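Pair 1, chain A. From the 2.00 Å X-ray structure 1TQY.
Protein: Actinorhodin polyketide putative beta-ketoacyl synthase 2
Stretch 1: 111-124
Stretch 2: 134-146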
# COMPACT_ATOMS: atom_id res chain seq x y z
N ALA A 111 -2.38 6.22 -3.11
CA ALA A 111 -2.41 5.85 -1.70
C ALA A 111 -3.89 5.54 -1.44
O ALA A 111 -4.77 6.12 -2.08
CB ALA A 111 -1.94 7.02 -0.83
N ASN A 112 -4.17 4.63 -0.52
CA ASN A 112 -5.55 4.28 -0.20
C ASN A 112 -5.61 3.97 1.29
O ASN A 112 -4.84 3.16 1.79
CB ASN A 112 -6.00 3.05 -1.00
CG ASN A 112 -7.49 3.00 -1.21
OD1 ASN A 112 -8.27 3.34 -0.31
ND2 ASN A 112 -7.91 2.58 -2.40
N ALA A 113 -6.52 4.61 2.01
CA ALA A 113 -6.60 4.38 3.45
C ALA A 113 -7.69 3.41 3.90
O ALA A 113 -7.45 2.53 4.72
CB ALA A 113 -6.76 5.72 4.16
N CYS A 114 -8.90 3.59 3.36
CA CYS A 114 -10.06 2.77 3.73
C CYS A 114 -10.42 1.74 2.69
O CYS A 114 -11.11 0.77 3.00
CB CYS A 114 -11.28 3.67 3.93
SG CYS A 114 -10.97 5.10 4.97
N GLY A 115 -9.98 1.95 1.46
CA GLY A 115 -10.32 1.03 0.39
C GLY A 115 -11.79 1.21 0.07
O GLY A 115 -12.40 2.19 0.50
N GLY A 116 -12.38 0.26 -0.66
CA GLY A 116 -13.78 0.36 -0.99
C GLY A 116 -14.64 -0.11 0.16
O GLY A 116 -15.29 -1.14 0.05
N PHE A 117 -14.66 0.65 1.25
CA PHE A 117 -15.41 0.25 2.43
C PHE A 117 -16.94 0.19 2.28
O PHE A 117 -17.55 -0.74 2.79
CB PHE A 117 -15.02 1.12 3.62
CG PHE A 117 -15.10 0.38 4.94
CD1 PHE A 117 -14.19 -0.62 5.24
CD2 PHE A 117 -16.13 0.64 5.84
CE1 PHE A 117 -14.30 -1.37 6.41
CE2 PHE A 117 -16.25 -0.10 7.01
CZ PHE A 117 -15.33 -1.10 7.29
N ASP A 118 -17.56 1.16 1.61
CA ASP A 118 -19.01 1.12 1.43
C ASP A 118 -19.34 -0.20 0.73
O ASP A 118 -20.24 -0.93 1.14
CB ASP A 118 -19.50 2.28 0.56
CG ASP A 118 -21.00 2.19 0.27
OD1 ASP A 118 -21.82 2.59 1.13
OD2 ASP A 118 -21.36 1.71 -0.81
N PHE A 119 -18.58 -0.51 -0.31
CA PHE A 119 -18.80 -1.73 -1.06
C PHE A 119 -18.62 -2.97 -0.19
O PHE A 119 -19.48 -3.85 -0.17
CB PHE A 119 -17.85 -1.80 -2.27
CG PHE A 119 -18.24 -2.84 -3.29
CD1 PHE A 119 -18.07 -4.20 -3.03
CD2 PHE A 119 -18.83 -2.46 -4.49
CE1 PHE A 119 -18.48 -5.16 -3.95
CE2 PHE A 119 -19.25 -3.42 -5.42
CZ PHE A 119 -19.07 -4.77 -5.14
N THR A 120 -17.52 -3.04 0.55
CA THR A 120 -17.31 -4.24 1.36
C THR A 120 -18.32 -4.40 2.50
O THR A 120 -18.66 -5.52 2.87
CB THR A 120 -15.85 -4.29 1.92
OG1 THR A 120 -15.55 -5.63 2.32
CG2 THR A 120 -15.67 -3.39 3.14
N HIS A 121 -18.81 -3.28 3.06
CA HIS A 121 -19.79 -3.36 4.14
C HIS A 121 -21.05 -4.06 3.61
O HIS A 121 -21.58 -4.97 4.25
CB HIS A 121 -20.14 -1.96 4.64
CG HIS A 121 -21.11 -1.94 5.79
ND1 HIS A 121 -21.64 -0.77 6.28
CD2 HIS A 121 -21.66 -2.94 6.52
CE1 HIS A 121 -22.48 -1.05 7.27
NE2 HIS A 121 -22.51 -2.35 7.43
N ARG A 122 -21.52 -3.64 2.44
CA ARG A 122 -22.70 -4.26 1.86
C ARG A 122 -22.46 -5.75 1.60
O ARG A 122 -23.37 -6.57 1.75
CB ARG A 122 -23.09 -3.56 0.55
CG ARG A 122 -23.34 -2.07 0.71
CD ARG A 122 -23.45 -1.35 -0.61
NE ARG A 122 -23.58 0.09 -0.39
CZ ARG A 122 -24.62 0.66 0.21
NH1 ARG A 122 -25.63 -0.09 0.64
NH2 ARG A 122 -24.65 1.97 0.40
N GLU A 123 -21.24 -6.12 1.22
CA GLU A 123 -20.95 -7.53 0.96
C GLU A 123 -20.92 -8.32 2.26
O GLU A 123 -21.29 -9.50 2.29
CB GLU A 123 -19.63 -7.69 0.19
CG GLU A 123 -19.69 -7.19 -1.27
CD GLU A 123 -20.88 -7.75 -2.05
OE1 GLU A 123 -21.20 -8.95 -1.88
OE2 GLU A 123 -21.47 -6.99 -2.86
N PHE A 124 -20.49 -7.68 3.34
CA PHE A 124 -20.45 -8.34 4.65
C PHE A 124 -21.88 -8.59 5.11
O PHE A 124 -22.19 -9.63 5.70
CB PHE A 124 -19.76 -7.44 5.69
CG PHE A 124 -18.31 -7.74 5.89
CD1 PHE A 124 -17.92 -8.85 6.63
CD2 PHE A 124 -17.34 -6.89 5.38
CE1 PHE A 124 -16.57 -9.12 6.87
CE2 PHE A 124 -15.98 -7.14 5.61
CZ PHE A 124 -15.60 -8.25 6.36
N SER A 134 -24.64 -15.02 -2.06
CA SER A 134 -25.11 -13.69 -2.45
C SER A 134 -23.98 -12.69 -2.69
O SER A 134 -24.21 -11.61 -3.24
CB SER A 134 -26.04 -13.13 -1.37
OG SER A 134 -25.29 -12.76 -0.23
N VAL A 135 -22.76 -13.04 -2.28
CA VAL A 135 -21.62 -12.15 -2.44
C VAL A 135 -21.28 -11.86 -3.89
O VAL A 135 -21.21 -12.76 -4.73
CB VAL A 135 -20.36 -12.69 -1.72
CG1 VAL A 135 -19.13 -11.84 -2.07
CG2 VAL A 135 -20.57 -12.66 -0.22
N SER A 136 -21.10 -10.57 -4.17
CA SER A 136 -20.78 -10.08 -5.51
C SER A 136 -19.52 -10.67 -6.12
O SER A 136 -18.56 -11.00 -5.43
CB SER A 136 -20.63 -8.56 -5.47
OG SER A 136 -20.10 -8.09 -6.69
N VAL A 137 -19.52 -10.79 -7.44
CA VAL A 137 -18.36 -11.33 -8.12
C VAL A 137 -17.26 -10.26 -8.17
O VAL A 137 -16.13 -10.54 -8.57
CB VAL A 137 -18.71 -11.80 -9.57
CG1 VAL A 137 -19.62 -13.03 -9.51
CG2 VAL A 137 -19.40 -10.67 -10.34
N TYR A 138 -17.58 -9.04 -7.74
CA TYR A 138 -16.62 -7.93 -7.72
C TYR A 138 -16.01 -7.68 -6.34
O TYR A 138 -15.06 -6.90 -6.20
CB TYR A 138 -17.27 -6.62 -8.19
CG TYR A 138 -17.99 -6.74 -9.49
CD1 TYR A 138 -17.34 -7.21 -10.64
CD2 TYR A 138 -19.36 -6.44 -9.57
CE1 TYR A 138 -18.02 -7.38 -11.83
CE2 TYR A 138 -20.06 -6.60 -10.77
CZ TYR A 138 -19.38 -7.08 -11.89
OH TYR A 138 -20.06 -7.28 -13.08
N GLU A 139 -16.55 -8.32 -5.31
CA GLU A 139 -16.03 -8.12 -3.95
C GLU A 139 -14.54 -8.45 -3.89
O GLU A 139 -13.82 -7.91 -3.05
CB GLU A 139 -16.80 -8.99 -2.95
CG GLU A 139 -16.22 -9.02 -1.54
CD GLU A 139 -16.27 -7.68 -0.80
OE1 GLU A 139 -16.72 -6.66 -1.36
OE2 GLU A 139 -15.84 -7.66 0.36
N SER A 140 -14.10 -9.33 -4.78
CA SER A 140 -12.71 -9.76 -4.84
C SER A 140 -11.72 -8.65 -5.19
O SER A 140 -10.53 -8.77 -4.90
CB SER A 140 -12.56 -10.91 -5.85
OG SER A 140 -13.04 -10.51 -7.12
N PHE A 141 -12.19 -7.58 -5.82
CA PHE A 141 -11.28 -6.50 -6.17
C PHE A 141 -11.81 -5.09 -5.98
O PHE A 141 -11.09 -4.12 -6.23
CB PHE A 141 -10.81 -6.66 -7.62
CG PHE A 141 -11.90 -6.50 -8.63
CD1 PHE A 141 -12.52 -7.61 -9.20
CD2 PHE A 141 -12.32 -5.24 -9.02
CE1 PHE A 141 -13.54 -7.47 -10.14
CE2 PHE A 141 -13.34 -5.08 -9.96
CZ PHE A 141 -13.94 -6.20 -10.52
N ALA A 142 -13.07 -4.95 -5.57
CA ALA A 142 -13.66 -3.63 -5.37
C ALA A 142 -13.26 -3.01 -4.04
O ALA A 142 -13.32 -1.80 -3.87
CB ALA A 142 -15.17 -3.72 -5.45
N TRP A 143 -12.83 -3.84 -3.10
CA TRP A 143 -12.45 -3.37 -1.77
C TRP A 143 -10.95 -3.19 -1.50
O TRP A 143 -10.55 -2.16 -0.95
CB TRP A 143 -13.00 -4.33 -0.71
CG TRP A 143 -12.41 -4.11 0.66
CD1 TRP A 143 -12.55 -3.00 1.44
CD2 TRP A 143 -11.56 -5.01 1.38
NE1 TRP A 143 -11.82 -3.15 2.60
CE2 TRP A 143 -11.21 -4.38 2.59
CE3 TRP A 143 -11.06 -6.29 1.12
CZ2 TRP A 143 -10.38 -4.97 3.54
CZ3 TRP A 143 -10.23 -6.89 2.07
CH2 TRP A 143 -9.90 -6.23 3.27
N PHE A 144 -10.13 -4.18 -1.87
CA PHE A 144 -8.70 -4.14 -1.59
C PHE A 144 -8.04 -2.79 -1.87
O PHE A 144 -8.48 -2.02 -2.74
CB PHE A 144 -7.96 -5.35 -2.24
CG PHE A 144 -7.59 -5.19 -3.71
CD1 PHE A 144 -8.46 -4.59 -4.61
CD2 PHE A 144 -6.38 -5.70 -4.18
CE1 PHE A 144 -8.13 -4.50 -5.99
CE2 PHE A 144 -6.03 -5.63 -5.54
CZ PHE A 144 -6.90 -5.03 -6.45
N TYR A 145 -7.00 -2.49 -1.09
CA TYR A 145 -6.32 -1.20 -1.17
C TYR A 145 -5.73 -0.82 -2.52
O TYR A 145 -5.66 0.35 -2.85
CB TYR A 145 -5.29 -1.12 -0.05
CG TYR A 145 -5.97 -1.40 1.28
CD1 TYR A 145 -6.78 -0.44 1.89
CD2 TYR A 145 -5.93 -2.68 1.84
CE1 TYR A 145 -7.56 -0.75 3.01
CE2 TYR A 145 -6.71 -3.00 2.96
CZ TYR A 145 -7.53 -2.03 3.53
OH TYR A 145 -8.35 -2.37 4.58
N ALA A 146 -5.33 -1.82 -3.30
CA ALA A 146 -4.75 -1.54 -4.61
C ALA A 146 -5.79 -1.16 -5.67
O ALA A 146 -5.42 -0.67 -6.74
CB ALA A 146 -3.98 -2.76 -5.10
O HOH W 1 -10.50 -0.94 4.82

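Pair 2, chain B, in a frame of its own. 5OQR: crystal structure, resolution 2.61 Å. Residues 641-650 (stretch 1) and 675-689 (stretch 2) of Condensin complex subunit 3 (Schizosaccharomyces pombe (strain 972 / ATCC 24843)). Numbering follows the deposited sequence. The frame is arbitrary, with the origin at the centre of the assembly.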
# COMPACT_ATOMS: atom_id res chain seq x y z
N ASN B 641 -2.99 -0.98 -25.86
CA ASN B 641 -3.11 -1.95 -24.78
C ASN B 641 -4.54 -2.06 -24.29
O ASN B 641 -5.02 -3.15 -23.97
CB ASN B 641 -2.18 -1.58 -23.63
CG ASN B 641 -0.72 -1.79 -23.96
OD1 ASN B 641 -0.39 -2.47 -24.92
ND2 ASN B 641 0.16 -1.22 -23.15
N GLN B 642 -5.25 -0.93 -24.23
CA GLN B 642 -6.66 -0.97 -23.87
C GLN B 642 -7.46 -1.74 -24.90
O GLN B 642 -8.40 -2.47 -24.56
CB GLN B 642 -7.21 0.45 -23.72
CG GLN B 642 -6.52 1.26 -22.63
CD GLN B 642 -7.20 2.58 -22.35
OE1 GLN B 642 -7.31 3.44 -23.22
NE2 GLN B 642 -7.68 2.74 -21.12
N TRP B 643 -7.09 -1.62 -26.18
CA TRP B 643 -7.78 -2.35 -27.23
C TRP B 643 -7.63 -3.85 -27.05
O TRP B 643 -8.60 -4.60 -27.20
CB TRP B 643 -7.26 -1.91 -28.60
CG TRP B 643 -8.05 -2.41 -29.76
CD1 TRP B 643 -7.93 -3.62 -30.37
CD2 TRP B 643 -9.09 -1.71 -30.45
NE1 TRP B 643 -8.83 -3.72 -31.40
CE2 TRP B 643 -9.55 -2.56 -31.48
CE3 TRP B 643 -9.68 -0.45 -30.31
CZ2 TRP B 643 -10.57 -2.19 -32.35
CZ3 TRP B 643 -10.69 -0.09 -31.18
CH2 TRP B 643 -11.12 -0.96 -32.18
N ARG B 644 -6.42 -4.31 -26.73
CA ARG B 644 -6.19 -5.73 -26.53
C ARG B 644 -7.02 -6.28 -25.38
O ARG B 644 -7.43 -7.45 -25.41
CB ARG B 644 -4.70 -5.99 -26.27
CG ARG B 644 -3.78 -5.61 -27.41
CD ARG B 644 -2.34 -5.95 -27.07
NE ARG B 644 -1.41 -5.52 -28.11
CZ ARG B 644 -0.68 -4.41 -28.07
NH1 ARG B 644 -0.75 -3.59 -27.03
NH2 ARG B 644 0.14 -4.11 -29.07
N ILE B 645 -7.28 -5.46 -24.36
CA ILE B 645 -8.05 -5.93 -23.22
C ILE B 645 -9.52 -6.05 -23.58
O ILE B 645 -10.20 -6.99 -23.17
CB ILE B 645 -7.83 -5.00 -22.01
CG1 ILE B 645 -6.34 -4.99 -21.62
CG2 ILE B 645 -8.68 -5.43 -20.82
CD1 ILE B 645 -5.97 -3.92 -20.62
N ALA B 646 -10.04 -5.09 -24.35
CA ALA B 646 -11.42 -5.18 -24.81
C ALA B 646 -11.62 -6.36 -25.76
O ALA B 646 -12.73 -6.90 -25.86
CB ALA B 646 -11.83 -3.88 -25.49
N THR B 647 -10.56 -6.79 -26.45
CA THR B 647 -10.68 -7.88 -27.41
C THR B 647 -10.87 -9.23 -26.73
O THR B 647 -11.45 -10.14 -27.33
CB THR B 647 -9.44 -7.90 -28.30
OG1 THR B 647 -9.38 -6.69 -29.06
CG2 THR B 647 -9.46 -9.09 -29.26
N ILE B 648 -10.40 -9.38 -25.50
CA ILE B 648 -10.58 -10.60 -24.73
C ILE B 648 -11.45 -10.38 -23.51
O ILE B 648 -11.77 -11.34 -22.79
CB ILE B 648 -9.23 -11.23 -24.33
CG1 ILE B 648 -8.35 -10.24 -23.55
CG2 ILE B 648 -8.49 -11.72 -25.55
CD1 ILE B 648 -8.56 -10.27 -22.06
N PHE B 649 -11.85 -9.14 -23.24
CA PHE B 649 -12.76 -8.79 -22.16
C PHE B 649 -13.86 -9.82 -21.97
O PHE B 649 -13.97 -10.44 -20.90
CB PHE B 649 -13.35 -7.41 -22.47
CG PHE B 649 -14.21 -6.85 -21.38
CD1 PHE B 649 -15.49 -7.32 -21.16
CD2 PHE B 649 -13.74 -5.82 -20.58
CE1 PHE B 649 -16.28 -6.79 -20.16
CE2 PHE B 649 -14.52 -5.29 -19.59
CZ PHE B 649 -15.79 -5.77 -19.37
N CYS B 650 -14.70 -10.01 -22.98
CA CYS B 650 -15.90 -10.82 -22.82
C CYS B 650 -15.55 -12.26 -22.45
O CYS B 650 -16.16 -12.84 -21.55
CB CYS B 650 -16.74 -10.78 -24.10
SG CYS B 650 -17.50 -9.18 -24.42
N ILE B 675 -15.42 -6.78 -10.48
CA ILE B 675 -14.47 -7.21 -11.50
C ILE B 675 -14.75 -6.51 -12.82
O ILE B 675 -13.86 -5.91 -13.43
CB ILE B 675 -14.52 -8.74 -11.66
CG1 ILE B 675 -14.12 -9.43 -10.35
CG2 ILE B 675 -13.60 -9.18 -12.79
CD1 ILE B 675 -14.21 -10.95 -10.39
N ALA B 676 -16.01 -6.56 -13.28
CA ALA B 676 -16.36 -5.97 -14.56
C ALA B 676 -16.05 -4.48 -14.58
O ALA B 676 -15.53 -3.96 -15.58
CB ALA B 676 -17.84 -6.20 -14.86
N GLN B 677 -16.35 -3.77 -13.50
CA GLN B 677 -16.06 -2.34 -13.45
C GLN B 677 -14.56 -2.09 -13.50
O GLN B 677 -14.11 -1.09 -14.08
CB GLN B 677 -16.67 -1.72 -12.20
CG GLN B 677 -16.54 -0.21 -12.13
CD GLN B 677 -17.11 0.47 -13.35
OE1 GLN B 677 -18.32 0.43 -13.59
NE2 GLN B 677 -16.25 1.10 -14.14
N GLN B 678 -13.76 -2.98 -12.91
CA GLN B 678 -12.31 -2.87 -13.02
C GLN B 678 -11.87 -2.98 -14.48
O GLN B 678 -11.17 -2.10 -15.00
CB GLN B 678 -11.63 -3.94 -12.18
CG GLN B 678 -11.26 -3.50 -10.77
CD GLN B 678 -9.90 -2.84 -10.71
OE1 GLN B 678 -9.69 -1.76 -11.28
NE2 GLN B 678 -8.96 -3.48 -10.03
N MET B 679 -12.28 -4.06 -15.15
CA MET B 679 -11.94 -4.22 -16.56
C MET B 679 -12.43 -3.04 -17.39
O MET B 679 -11.78 -2.67 -18.38
CB MET B 679 -12.54 -5.51 -17.10
CG MET B 679 -12.18 -6.77 -16.34
SD MET B 679 -12.50 -8.22 -17.36
CE MET B 679 -12.60 -9.52 -16.13
N LEU B 680 -13.57 -2.45 -17.02
CA LEU B 680 -14.08 -1.31 -17.77
C LEU B 680 -13.21 -0.07 -17.56
O LEU B 680 -13.00 0.70 -18.50
CB LEU B 680 -15.53 -1.02 -17.37
CG LEU B 680 -16.59 -1.96 -17.95
CD1 LEU B 680 -17.92 -1.72 -17.28
CD2 LEU B 680 -16.71 -1.77 -19.45
N ASP B 681 -12.72 0.13 -16.34
CA ASP B 681 -11.81 1.24 -16.10
C ASP B 681 -10.52 1.07 -16.89
O ASP B 681 -10.00 2.04 -17.46
CB ASP B 681 -11.51 1.36 -14.61
CG ASP B 681 -12.75 1.69 -13.80
OD1 ASP B 681 -12.60 2.12 -12.63
OD2 ASP B 681 -13.86 1.54 -14.34
N TRP B 682 -9.99 -0.15 -16.94
CA TRP B 682 -8.77 -0.41 -17.71
C TRP B 682 -8.94 -0.04 -19.17
O TRP B 682 -7.97 0.38 -19.82
CB TRP B 682 -8.38 -1.88 -17.59
CG TRP B 682 -7.95 -2.30 -16.22
CD1 TRP B 682 -7.55 -1.49 -15.20
CD2 TRP B 682 -7.89 -3.63 -15.71
NE1 TRP B 682 -7.24 -2.24 -14.10
CE2 TRP B 682 -7.44 -3.56 -14.39
CE3 TRP B 682 -8.17 -4.89 -16.26
CZ2 TRP B 682 -7.26 -4.69 -13.59
CZ3 TRP B 682 -8.00 -6.01 -15.47
CH2 TRP B 682 -7.55 -5.90 -14.16
N THR B 683 -10.14 -0.20 -19.72
CA THR B 683 -10.39 0.05 -21.13
C THR B 683 -10.91 1.45 -21.41
O THR B 683 -11.14 1.79 -22.57
CB THR B 683 -11.38 -0.99 -21.65
OG1 THR B 683 -12.49 -1.09 -20.76
CG2 THR B 683 -10.74 -2.35 -21.74
N ASP B 684 -11.08 2.28 -20.38
CA ASP B 684 -11.60 3.63 -20.55
C ASP B 684 -10.50 4.53 -21.12
O ASP B 684 -9.44 4.68 -20.51
CB ASP B 684 -12.10 4.17 -19.21
CG ASP B 684 -12.79 5.51 -19.33
OD1 ASP B 684 -12.55 6.23 -20.32
OD2 ASP B 684 -13.56 5.85 -18.41
N ASN B 685 -10.78 5.14 -22.27
CA ASN B 685 -9.78 5.99 -22.92
C ASN B 685 -9.45 7.21 -22.07
O ASN B 685 -8.33 7.73 -22.16
CB ASN B 685 -10.29 6.43 -24.29
CG ASN B 685 -9.30 7.31 -25.02
OD1 ASN B 685 -9.46 8.52 -25.09
ND2 ASN B 685 -8.25 6.69 -25.57
N GLU B 686 -10.39 7.67 -21.25
CA GLU B 686 -10.15 8.85 -20.43
C GLU B 686 -9.04 8.62 -19.41
O GLU B 686 -8.42 9.59 -18.96
CB GLU B 686 -11.44 9.26 -19.72
CG GLU B 686 -11.33 10.55 -18.92
CD GLU B 686 -11.09 11.77 -19.79
OE1 GLU B 686 -11.24 11.65 -21.02
OE2 GLU B 686 -10.76 12.84 -19.24
N LYS B 687 -8.78 7.37 -19.03
CA LYS B 687 -7.85 7.07 -17.96
C LYS B 687 -6.42 6.86 -18.45
O LYS B 687 -5.59 6.34 -17.69
CB LYS B 687 -8.31 5.83 -17.19
CG LYS B 687 -9.68 5.96 -16.55
CD LYS B 687 -9.77 5.14 -15.28
CE LYS B 687 -11.21 4.82 -14.91
NZ LYS B 687 -12.05 6.04 -14.82
N LEU B 688 -6.11 7.24 -19.68
CA LEU B 688 -4.74 7.12 -20.16
C LEU B 688 -3.86 8.18 -19.51
O LEU B 688 -4.25 9.33 -19.34
CB LEU B 688 -4.69 7.27 -21.69
CG LEU B 688 -5.16 6.08 -22.52
CD1 LEU B 688 -5.17 6.44 -24.00
CD2 LEU B 688 -4.27 4.87 -22.30
N TYR B 689 -2.64 7.76 -19.14
CA TYR B 689 -1.69 8.70 -18.55
C TYR B 689 -1.31 9.79 -19.55
O TYR B 689 -1.21 10.97 -19.19
CB TYR B 689 -0.44 7.95 -18.08
CG TYR B 689 -0.70 6.92 -17.01
CD1 TYR B 689 -1.64 7.14 -16.01
CD2 TYR B 689 -0.01 5.71 -16.99
CE1 TYR B 689 -1.88 6.20 -15.02
CE2 TYR B 689 -0.24 4.77 -16.01
CZ TYR B 689 -1.18 5.01 -15.03
OH TYR B 689 -1.41 4.07 -14.05

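A backbone arrangement does not dictate the side chains that hold it together, and these two pairs illustrate the point. In each, a helix in the first stretch packs against a second stretch that leaves helical or turn-like structure for a loop. Fourteen central residues superpose with an RMSD of 0.8 Å. The main runs of matched positions are A:Gly116 to A:Glu123 on B:Gln642 to B:Phe649, and A:Glu139 to A:Ala146 on B:Met679 to B:Glu686.

The closest backbone approach falls at equivalent places: the CA atoms of A:Gly116 and A:Trp143 lie 4.0 Å apart, those of B:Gln642 and B:Thr683 4.7 Å. Pair 1 joins the two backbones directly here, A:Gly116 N donating to A:Trp143 O at 3.0 Å. The close spacing leaves no room for a side chain: an ideal CB on A:Gly116 would sit 2.2 Å from A:Ala142 O, a clash. Pair 2 has a long side chain at the same position. B:Gln642, lying within its helix rather than capping it, spends both protons of its amide nitrogen on the other backbone: B:Gln642 NE2 donates to B:Trp682 O and to B:Asp684 O, each at 2.7 Å. One side chain thus ties down the carbonyls that flank B:Thr683.

One turn along, the partners exchange bulk. In pair 1 the large ring is on the helix: A:Ala142 CB sits over one face of A:Phe119, 3.7 Å from the ring centroid, an almost axial CH-pi contact. In pair 2 the matching residues are B:Ile645 and B:Trp682, and the aromatic residue is now on the second stretch, with B:Ile645 CD1 4.4 Å from B:Trp682 CB. At the next position A:Thr120 lays its CB 3.6 Å from A:Trp143 CD1, while B:Ala646, nearly coincident in side-chain centre, meets the small B:Thr683, with B:Ala646 CB 4.2 Å from B:Thr683 CG2.

The far end shows the sharpest change of chemistry. A:Glu123 OE1 accepts from A:Ser136 N at 2.8 Å, and A:Thr120 OG1 donates to A:Glu139 OE2 at 2.8 Å, so this part of pair 1 is fastened by carboxylates. The counterparts of A:Glu123 and A:Glu139 in pair 2, B:Phe649 and B:Met679, are apolar. B:Phe649 CE2 approaches B:Met679 CB to 3.2 Å, a tight contact, and B:Met679 SD lies over one face of the ring, 4.4 Å from the B:Phe649 centroid. From matching backbone positions, the side chains reach different places: directed hydrogen bonds hold one pair, one of them to A:Ser136, which has no counterpart, and an apolar and sulfur-aromatic contact the other.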